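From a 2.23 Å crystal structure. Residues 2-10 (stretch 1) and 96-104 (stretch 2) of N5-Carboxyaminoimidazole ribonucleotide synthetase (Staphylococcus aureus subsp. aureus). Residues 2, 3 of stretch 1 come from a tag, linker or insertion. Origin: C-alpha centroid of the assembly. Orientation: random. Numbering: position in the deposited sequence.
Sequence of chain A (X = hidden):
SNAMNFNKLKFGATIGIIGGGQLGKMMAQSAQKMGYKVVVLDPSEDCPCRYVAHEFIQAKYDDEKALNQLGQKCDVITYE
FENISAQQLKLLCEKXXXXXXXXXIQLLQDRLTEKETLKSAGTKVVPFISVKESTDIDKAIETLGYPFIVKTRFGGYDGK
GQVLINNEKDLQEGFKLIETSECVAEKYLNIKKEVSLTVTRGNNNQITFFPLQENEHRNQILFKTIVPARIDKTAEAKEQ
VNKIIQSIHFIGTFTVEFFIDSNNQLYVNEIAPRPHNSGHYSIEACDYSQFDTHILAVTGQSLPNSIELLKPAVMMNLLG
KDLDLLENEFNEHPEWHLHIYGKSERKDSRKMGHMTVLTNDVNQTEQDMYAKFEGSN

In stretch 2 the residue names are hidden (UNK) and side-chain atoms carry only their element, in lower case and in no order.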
# COMPACT_ATOMS: atom_id res chain seq x y z
N ASN A 2 31.84 -5.45 4.90
CA ASN A 2 30.67 -4.59 4.55
C ASN A 2 30.78 -3.92 3.17
O ASN A 2 31.56 -2.97 2.98
CB ASN A 2 30.38 -3.55 5.65
CG ASN A 2 29.93 -4.19 6.98
OD1 ASN A 2 28.94 -4.96 7.03
ND2 ASN A 2 30.65 -3.88 8.05
N ALA A 3 30.00 -4.41 2.22
CA ALA A 3 30.11 -3.90 0.86
C ALA A 3 29.36 -2.58 0.71
O ALA A 3 28.17 -2.45 1.08
CB ALA A 3 29.62 -4.94 -0.17
N MSE A 4 30.11 -1.59 0.22
CA MSE A 4 29.55 -0.34 -0.27
C MSE A 4 28.65 -0.61 -1.49
O MSE A 4 27.58 0.02 -1.62
CB MSE A 4 30.66 0.66 -0.63
CG MSE A 4 30.22 1.87 -1.52
SE MSE A 4 30.24 3.73 -0.73
CE MSE A 4 29.40 3.37 0.97
N ASN A 5 29.08 -1.51 -2.38
CA ASN A 5 28.29 -1.86 -3.56
C ASN A 5 27.93 -3.34 -3.59
O ASN A 5 28.76 -4.18 -3.27
CB ASN A 5 28.99 -1.45 -4.84
CG ASN A 5 29.33 0.01 -4.86
OD1 ASN A 5 28.51 0.84 -5.30
ND2 ASN A 5 30.54 0.35 -4.37
N PHE A 6 26.67 -3.63 -3.95
CA PHE A 6 26.15 -4.99 -3.83
C PHE A 6 25.09 -5.33 -4.89
O PHE A 6 24.73 -4.50 -5.71
CB PHE A 6 25.65 -5.21 -2.41
CG PHE A 6 24.61 -4.23 -1.98
CD1 PHE A 6 23.25 -4.43 -2.31
CD2 PHE A 6 24.98 -3.11 -1.23
CE1 PHE A 6 22.26 -3.53 -1.89
CE2 PHE A 6 24.01 -2.18 -0.80
CZ PHE A 6 22.64 -2.37 -1.15
N ASN A 7 24.64 -6.58 -4.92
CA ASN A 7 23.75 -7.04 -6.00
C ASN A 7 22.55 -6.14 -6.25
O ASN A 7 21.82 -5.77 -5.30
CB ASN A 7 23.27 -8.43 -5.73
CG ASN A 7 24.39 -9.45 -5.81
OD1 ASN A 7 25.56 -9.12 -6.07
ND2 ASN A 7 24.03 -10.70 -5.58
N LYS A 8 22.38 -5.79 -7.51
CA LYS A 8 21.17 -5.12 -7.99
C LYS A 8 20.18 -6.19 -8.41
O LYS A 8 20.39 -6.88 -9.41
CB LYS A 8 21.47 -4.14 -9.15
CG LYS A 8 22.28 -2.90 -8.67
CD LYS A 8 22.63 -1.92 -9.81
CE LYS A 8 23.46 -0.74 -9.23
NZ LYS A 8 24.26 0.08 -10.21
N LEU A 9 19.12 -6.36 -7.61
CA LEU A 9 18.11 -7.41 -7.88
C LEU A 9 16.90 -6.84 -8.60
O LEU A 9 16.36 -5.78 -8.21
CB LEU A 9 17.63 -8.07 -6.58
CG LEU A 9 18.70 -8.75 -5.72
CD1 LEU A 9 18.08 -9.13 -4.41
CD2 LEU A 9 19.34 -9.94 -6.47
N LYS A 10 16.45 -7.56 -9.62
CA LYS A 10 15.32 -7.13 -10.44
C LYS A 10 14.06 -7.83 -10.01
O LYS A 10 14.10 -8.91 -9.37
CB LYS A 10 15.60 -7.40 -11.94
CG LYS A 10 16.78 -6.51 -12.51
CD LYS A 10 17.15 -6.96 -13.92
CE LYS A 10 17.81 -5.86 -14.72
NZ LYS A 10 19.24 -5.70 -14.36
N UNK A 96 25.30 -16.05 2.32
CA UNK A 96 24.24 -15.51 1.47
C UNK A 96 24.31 -14.00 1.36
O UNK A 96 25.14 -13.39 1.96
c UNK A 96 22.43 -19.67 1.45
c UNK A 96 22.87 -19.28 3.82
c UNK A 96 22.76 -17.39 2.28
c UNK A 96 22.88 -15.91 2.02
c UNK A 96 22.49 -18.28 1.22
c UNK A 96 22.62 -20.16 2.75
c UNK A 96 22.95 -17.91 3.58
o UNK A 96 22.55 -21.52 2.98
N UNK A 97 23.40 -13.41 0.59
CA UNK A 97 23.42 -11.97 0.34
C UNK A 97 22.57 -11.18 1.34
O UNK A 97 21.30 -11.22 1.30
n UNK A 97 21.86 -9.78 -2.09
c UNK A 97 22.91 -10.21 -1.40
o UNK A 97 23.79 -9.47 -1.00
c UNK A 97 22.97 -11.69 -1.10
N UNK A 98 23.27 -10.49 2.25
CA UNK A 98 22.66 -9.70 3.31
C UNK A 98 23.43 -8.37 3.41
O UNK A 98 24.33 -8.22 4.24
c UNK A 98 22.69 -10.41 4.68
c UNK A 98 22.12 -12.66 5.90
c UNK A 98 21.77 -9.70 5.75
c UNK A 98 22.29 -11.91 4.54
N UNK A 99 23.09 -7.41 2.55
CA UNK A 99 23.85 -6.19 2.49
C UNK A 99 23.83 -5.43 3.82
O UNK A 99 24.71 -4.64 4.08
c UNK A 99 21.99 -7.45 1.57
c UNK A 99 22.37 -6.37 0.63
c UNK A 99 23.15 -5.39 1.40
N UNK A 100 22.82 -5.69 4.65
CA UNK A 100 22.75 -5.11 5.99
C UNK A 100 23.85 -5.57 6.95
O UNK A 100 24.14 -4.88 7.94
c UNK A 100 18.92 -4.96 6.61
o UNK A 100 18.43 -6.03 6.22
c UNK A 100 20.28 -4.49 6.12
c UNK A 100 21.38 -5.39 6.62
n UNK A 100 18.33 -4.18 7.52
N UNK A 101 24.50 -6.70 6.66
CA UNK A 101 25.66 -7.16 7.48
C UNK A 101 25.17 -7.59 8.86
O UNK A 101 23.96 -7.80 9.05
N UNK A 102 26.09 -7.76 9.81
CA UNK A 102 25.73 -8.19 11.16
C UNK A 102 26.17 -7.15 12.21
O UNK A 102 25.79 -7.25 13.37
c UNK A 102 30.65 -9.32 11.57
c UNK A 102 29.99 -9.44 10.37
c UNK A 102 28.61 -9.52 10.35
c UNK A 102 28.54 -9.37 12.75
c UNK A 102 29.94 -9.29 12.78
c UNK A 102 27.86 -9.51 11.54
o UNK A 102 32.03 -9.24 11.57
c UNK A 102 26.35 -9.56 11.50
N UNK A 103 26.93 -6.16 11.80
CA UNK A 103 27.47 -5.19 12.75
C UNK A 103 26.35 -4.39 13.42
O UNK A 103 26.39 -4.16 14.63
c UNK A 103 29.75 -2.05 12.29
c UNK A 103 29.11 -3.23 13.01
n UNK A 103 30.80 -1.46 12.88
c UNK A 103 28.47 -4.24 12.06
o UNK A 103 29.27 -1.65 11.23
N UNK A 104 25.40 -3.92 12.62
CA UNK A 104 24.33 -3.09 13.16
C UNK A 104 23.67 -3.87 14.27
O UNK A 104 23.56 -3.38 15.40
c UNK A 104 23.32 -2.73 12.07
O HOH W 1 20.98 -7.21 -2.96

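Position 96 carries eight side-chain atoms: one carbon leading into a six-carbon ring that bears a single oxygen. A para-hydroxylated ring of this kind is a tyrosine, Tyr96. Its side chain is out of reach of stretch 1 and takes no part in the contact.

Position 97 has two carbons, the second carrying one oxygen and one nitrogen; the nitrogen lies 4.1 Å from Asn7 CB and 4.5 Å from Leu9 CD1, which is packing distance. This short amide is Asn97, and that nitrogen is ND2; one methylene fewer than a glutamine leaves no other choice. Its CA-to-CB bond points toward stretch 1, and chi1 is 177° (t). A direct hydrogen bond is absent, but water 1 closes the gap: it donates to Asn7 O at 2.9 Å and accepts from Asn97 ND2 at 2.9 Å.

Four carbons forked at the first, with one arm two carbons long, mark position 98 as beta-branched and aliphatic: Ile98. The residue is buried, yet its side chain is out of reach of stretch 1.

At position 99 three carbons close a ring onto the backbone nitrogen, a connection found in proline alone among the standard residues. One ring carbon sits 3.6 Å from Phe6 CD1. This is Pro99, and that atom is CG. Phi of -61° agrees with the ring constraint. Pro99 CB stands 3.6 Å from the centroid of the Phe6 ring and 3° off its normal, so the CH-pi contact is almost perfectly centred over the face.

Position 100 shows three carbons, the third with one oxygen and one nitrogen: the longer amide, Gln100. Its CA-to-CB bond points away from stretch 1, and the side chain makes no contact with it.

Position 101 has no side-chain atom, and its CA lies 4.0 Å from Asn2 OD1; it is Gly101. Phi of 70° favours glycine in its own right, and an ideal CB here would fall 2.6 Å from Asn2 OD1, a clash. Gly101 N donates to Ile98 O at 2.9 Å, closing the type I turn from Ile98 to Gly101.

Position 102 again has one carbon followed by a six-carbon ring bearing one oxygen, hence Tyr102. It occupies the N-cap position, and its side chain makes no contact with stretch 1.

Position 103 has three carbons, the third carrying an oxygen and a nitrogen, with the oxygen 4.1 Å from Asn2 ND2, too far for a hydrogen bond: Gln103, its oxygen OE1. A single side-chain carbon at position 104, inside the helix, defines Ala104; it is out of reach of stretch 1.

The contact buries 307 Å² in total without a direct hydrogen bond. Its centre is apolar, with Pro99, on the turn, laid over one face of Phe6. Asn97 adds the water bridge to the Asn7 backbone. Further along, Asn2, an expression-tag residue, packs loosely against Gly101 and Gln103.

Stretch 2, residues 96-104: YNIPQGYQA
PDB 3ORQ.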